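Nucleoplasmin-like protein (PDB 1NLQ) binds core histones and acts as a chaperone in the ATP-facilitated assembly of roughly regularly spaced nucleosomal arrays, its N-terminal core forming pentameric rings. Local coordinates at residues Val53-Pro56 against Lys57-Val60; Ala65-Ala69 against Gly70-Ala74. All coordinates share one frame; numbering follows the deposited sequence.

Contact 1. Residues Val53-Pro56 against Lys57-Val60; sequences VNTP and KDSV
Thr55 and Val60 face each other across a tight reversal of the chain, CB of Thr55 lying 4.1 Å from CB of Val60. Beyond CB the threonine forks. Its CG2, anti to the backbone N, lies alongside the side chains of the turn, pressing against Lys57 CB at 3.5 Å, closer than carbons usually pack, and lying 3.5 Å from Asp58 OD2. OG1 stands on the other branch, where a water weakly bonded to it donates to Asp58 OD2 at 3.0 Å and so links the strand to the turn. This is the hairpin joining neighbouring strands 48-55 and 60-68 of the nucleoplasmin-type beta sandwich. Thr55 and Val60 are its closing antiparallel hydrogen-bonded pair: Thr55 N reaches Val60 O at 2.9 Å, with 165° at the hydrogen. Within the turn, Ser59 N bonds to Pro56 O at 2.8 Å from above the carbonyl plane. Two residues earlier on the strand, Val53 CG1 meets Val60 CG1 loosely at 4.2 Å, and both valines pack on Phe6 of a neighbouring subunit. The extended Lys57 chain leads away from the turn, and its NZ bonds to the carbonyl oxygens of Tyr82 and Glu83.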
loop_
_atom_site.group_PDB
_atom_site.type_symbol
_atom_site.label_atom_id
_atom_site.label_comp_id
_atom_site.label_asym_id
_atom_site.label_seq_id
_atom_site.Cartn_x
_atom_site.Cartn_y
_atom_site.Cartn_z
ATOM N N VAL A 53 -8.196 -8.565 -15.672
ATOM C CA VAL A 53 -9.436 -8.909 -15.001
ATOM C C VAL A 53 -10.578 -8.707 -15.991
ATOM O O VAL A 53 -10.555 -7.782 -16.800
ATOM C CB VAL A 53 -9.667 -8.044 -13.721
ATOM C CG1 VAL A 53 -9.925 -6.597 -14.087
ATOM C CG2 VAL A 53 -10.847 -8.591 -12.934
ATOM N N ASN A 54 -11.559 -9.605 -15.938
ATOM C CA ASN A 54 -12.707 -9.534 -16.829
ATOM C C ASN A 54 -14.016 -9.634 -16.069
ATOM O O ASN A 54 -14.205 -10.533 -15.257
ATOM C CB ASN A 54 -12.675 -10.671 -17.853
ATOM C CG ASN A 54 -11.476 -10.604 -18.762
ATOM O OD1 ASN A 54 -10.389 -11.094 -18.428
ATOM N ND2 ASN A 54 -11.655 -9.978 -19.921
ATOM N N THR A 55 -14.919 -8.704 -16.333
ATOM C CA THR A 55 -16.230 -8.732 -15.707
ATOM C C THR A 55 -17.230 -8.283 -16.757
ATOM O O THR A 55 -17.226 -7.132 -17.174
ATOM C CB THR A 55 -16.318 -7.797 -14.485
ATOM O OG1 THR A 55 -15.671 -8.404 -13.359
ATOM C CG2 THR A 55 -17.767 -7.539 -14.131
ATOM N N PRO A 56 -18.099 -9.197 -17.207
ATOM C CA PRO A 56 -19.086 -8.818 -18.224
ATOM C C PRO A 56 -19.991 -7.716 -17.692
ATOM O O PRO A 56 -20.275 -6.729 -18.384
ATOM C CB PRO A 56 -19.849 -10.121 -18.468
ATOM C CG PRO A 56 -18.823 -11.192 -18.119
ATOM C CD PRO A 56 -18.241 -10.619 -16.850
ATOM N N LYS A 57 -20.424 -7.905 -16.450
ATOM C CA LYS A 57 -21.306 -6.986 -15.743
ATOM C C LYS A 57 -21.009 -5.511 -15.991
ATOM O O LYS A 57 -21.921 -4.680 -15.966
ATOM C CB LYS A 57 -21.239 -7.284 -14.241
ATOM C CG LYS A 57 -22.206 -6.471 -13.389
ATOM C CD LYS A 57 -22.117 -6.864 -11.916
ATOM C CE LYS A 57 -23.261 -6.262 -11.110
ATOM N NZ LYS A 57 -23.206 -6.537 -9.655
ATOM N N ASP A 58 -19.742 -5.185 -16.233
ATOM C CA ASP A 58 -19.352 -3.800 -16.471
ATOM C C ASP A 58 -18.497 -3.580 -17.723
ATOM O O ASP A 58 -17.702 -2.629 -17.779
ATOM C CB ASP A 58 -18.609 -3.283 -15.243
ATOM C CG ASP A 58 -19.338 -3.603 -13.956
ATOM O OD1 ASP A 58 -20.458 -3.070 -13.764
ATOM O OD2 ASP A 58 -18.809 -4.398 -13.143
ATOM N N SER A 59 -18.670 -4.437 -18.730
ATOM C CA SER A 59 -17.904 -4.332 -19.970
ATOM C C SER A 59 -16.450 -4.083 -19.602
ATOM O O SER A 59 -15.741 -3.298 -20.252
ATOM C CB SER A 59 -18.430 -3.177 -20.826
ATOM O OG SER A 59 -19.784 -3.408 -21.204
ATOM N N VAL A 60 -16.030 -4.760 -18.539
ATOM C CA VAL A 60 -14.687 -4.631 -18.009
ATOM C C VAL A 60 -13.695 -5.692 -18.466
ATOM O O VAL A 60 -13.932 -6.893 -18.339
ATOM C CB VAL A 60 -14.719 -4.615 -16.458
ATOM C CG1 VAL A 60 -13.351 -4.986 -15.891
ATOM C CG2 VAL A 60 -15.103 -3.221 -15.969
HETATM O O HOH W 1 -17.330 -6.288 -11.377
#

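Contact 2. Residues Ala65-Ala69 against Gly70-Ala74; sequences AVLKA and GETRA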
loop_
_atom_site.group_PDB
_atom_site.type_symbol
_atom_site.label_atom_id
_atom_site.label_comp_id
_atom_site.label_asym_id
_atom_site.label_seq_id
_atom_site.Cartn_x
_atom_site.Cartn_y
_atom_site.Cartn_z
ATOM N N ALA A 65 -2.613 -5.978 -12.997
ATOM C CA ALA A 65 -1.279 -6.213 -12.471
ATOM C C ALA A 65 -0.255 -6.349 -13.596
ATOM O O ALA A 65 -0.493 -7.038 -14.583
ATOM C CB ALA A 65 -1.271 -7.486 -11.606
ATOM N N VAL A 66 0.867 -5.658 -13.451
ATOM C CA VAL A 66 1.976 -5.744 -14.394
ATOM C C VAL A 66 3.154 -5.976 -13.460
ATOM O O VAL A 66 3.521 -5.086 -12.692
ATOM C CB VAL A 66 2.197 -4.435 -15.180
ATOM C CG1 VAL A 66 3.477 -4.552 -16.032
ATOM C CG2 VAL A 66 1.009 -4.169 -16.083
ATOM N N LEU A 67 3.719 -7.180 -13.505
ATOM C CA LEU A 67 4.833 -7.547 -12.639
ATOM C C LEU A 67 6.044 -7.976 -13.462
ATOM O O LEU A 67 5.915 -8.384 -14.616
ATOM C CB LEU A 67 4.421 -8.705 -11.727
ATOM C CG LEU A 67 3.117 -8.550 -10.934
ATOM C CD1 LEU A 67 2.727 -9.884 -10.332
ATOM C CD2 LEU A 67 3.281 -7.493 -9.856
ATOM N N LYS A 68 7.224 -7.872 -12.863
ATOM C CA LYS A 68 8.451 -8.279 -13.539
ATOM C C LYS A 68 9.572 -8.453 -12.526
ATOM O O LYS A 68 9.909 -7.524 -11.797
ATOM C CB LYS A 68 8.855 -7.247 -14.599
ATOM C CG LYS A 68 10.085 -7.678 -15.413
ATOM C CD LYS A 68 10.334 -6.813 -16.648
ATOM C CE LYS A 68 10.697 -5.385 -16.296
ATOM N NZ LYS A 68 11.251 -4.662 -17.488
ATOM N N ALA A 69 10.131 -9.659 -12.475
ATOM C CA ALA A 69 11.228 -9.956 -11.560
ATOM C C ALA A 69 12.353 -8.954 -11.805
ATOM O O ALA A 69 12.800 -8.778 -12.937
ATOM C CB ALA A 69 11.728 -11.381 -11.795
ATOM N N GLY A 70 12.803 -8.298 -10.742
ATOM C CA GLY A 70 13.858 -7.308 -10.877
ATOM C C GLY A 70 13.328 -5.886 -10.818
ATOM O O GLY A 70 14.082 -4.943 -10.557
ATOM N N GLU A 71 12.028 -5.717 -11.048
ATOM C CA GLU A 71 11.418 -4.394 -11.015
ATOM C C GLU A 71 10.195 -4.299 -10.098
ATOM O O GLU A 71 10.141 -3.470 -9.185
ATOM C CB GLU A 71 10.987 -3.942 -12.419
ATOM C CG GLU A 71 10.238 -2.602 -12.386
ATOM C CD GLU A 71 9.285 -2.395 -13.557
ATOM O OE1 GLU A 71 9.726 -1.889 -14.609
ATOM O OE2 GLU A 71 8.089 -2.747 -13.421
ATOM N N THR A 72 9.205 -5.148 -10.346
ATOM C CA THR A 72 7.974 -5.111 -9.564
ATOM C C THR A 72 7.585 -6.521 -9.129
ATOM O O THR A 72 7.116 -7.332 -9.930
ATOM C CB THR A 72 6.833 -4.488 -10.404
ATOM O OG1 THR A 72 7.294 -3.264 -10.994
ATOM C CG2 THR A 72 5.618 -4.183 -9.532
ATOM N N ARG A 73 7.772 -6.801 -7.844
ATOM C CA ARG A 73 7.479 -8.114 -7.286
ATOM C C ARG A 73 6.004 -8.286 -6.946
ATOM O O ARG A 73 5.484 -9.401 -6.941
ATOM C CB ARG A 73 8.340 -8.323 -6.029
ATOM C CG ARG A 73 8.131 -9.637 -5.273
ATOM C CD ARG A 73 8.349 -10.860 -6.151
ATOM N NE ARG A 73 9.622 -10.832 -6.864
ATOM C CZ ARG A 73 10.008 -11.769 -7.726
ATOM N NH1 ARG A 73 9.217 -12.809 -7.976
ATOM N NH2 ARG A 73 11.171 -11.653 -8.349
ATOM N N ALA A 74 5.326 -7.178 -6.679
ATOM C CA ALA A 74 3.923 -7.255 -6.313
ATOM C C ALA A 74 3.188 -5.931 -6.426
ATOM O O ALA A 74 3.795 -4.865 -6.450
ATOM C CB ALA A 74 3.803 -7.774 -4.869
#
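Lys68 and Thr72 form a single antiparallel hydrogen-bonded bridge, Lys68 N to Thr72 O at 3.0 Å, while Lys68 O accepts both Glu71 N and Thr72 N, each at 2.9 Å. Two donors thus grip one carbonyl as the chain turns back through Ala69 and Gly70. Gly70 has phi 103° and psi -19°, a conformation in which a CB would clash with Ala69 O. Beside the bridge, the Glu71 side chain slants across that of Lys68: CB and OE1 of Glu71 approach Lys68 CE, but OE1 remains 4.3 Å from Lys68 NZ, beyond a salt bridge. Thr72 OG1 donates to the anti lone pair of Glu71 OE2 at 2.6 Å, which helps fix the carboxylate's rotation. In the assembled pentamer, the same OE2 also forms a salt bridge with NE of Arg73 of a neighbouring subunit. The methyl branch of Thr72, CG2, is anti to the backbone N and reaches toward Leu67 CD2 at 4.1 Å; Leu67 CD2 in turn rests against Ala74 CA at 3.6 Å. Arg73 begins by pointing away from Ala65-Ala69, then bends at chi2 and chi3, both near +55°, and brings NH2 back to 3.5 Å from Ala69 CB. Its NE is held by Glu71 of another neighbouring subunit, and NH1 by the carbonyl of Leu39. Glu71 and Thr72, both opposite Lys68, form a classic beta bulge beside the turn at Ala69 and Gly70, where the chain leaves strand 60-68 near Glu45, which with Lys68 is inferred to take part in contacts between the two pentamers of the decamer.

Strand 60-68 joins the two contacts: contact 1 leads into it from strand 48-55 in the same sheet, whereas contact 2 leads out of it toward strand 74-82 in the other four-stranded sheet. Their centres are 24 Å apart and their nearest atoms about 7 Å apart, without touching. Both meet the same neighbouring subunit, contact 1 through apolar packing and contact 2 through charge, so both ends of the strand take part in the pentamer interface; contact 2 also meets a third subunit. Only contact 2 includes a residue of the inferred pentamer-pentamer site, Lys68. The Asn54 side chain of contact 1 is about 11 Å from a bound magnesium ion.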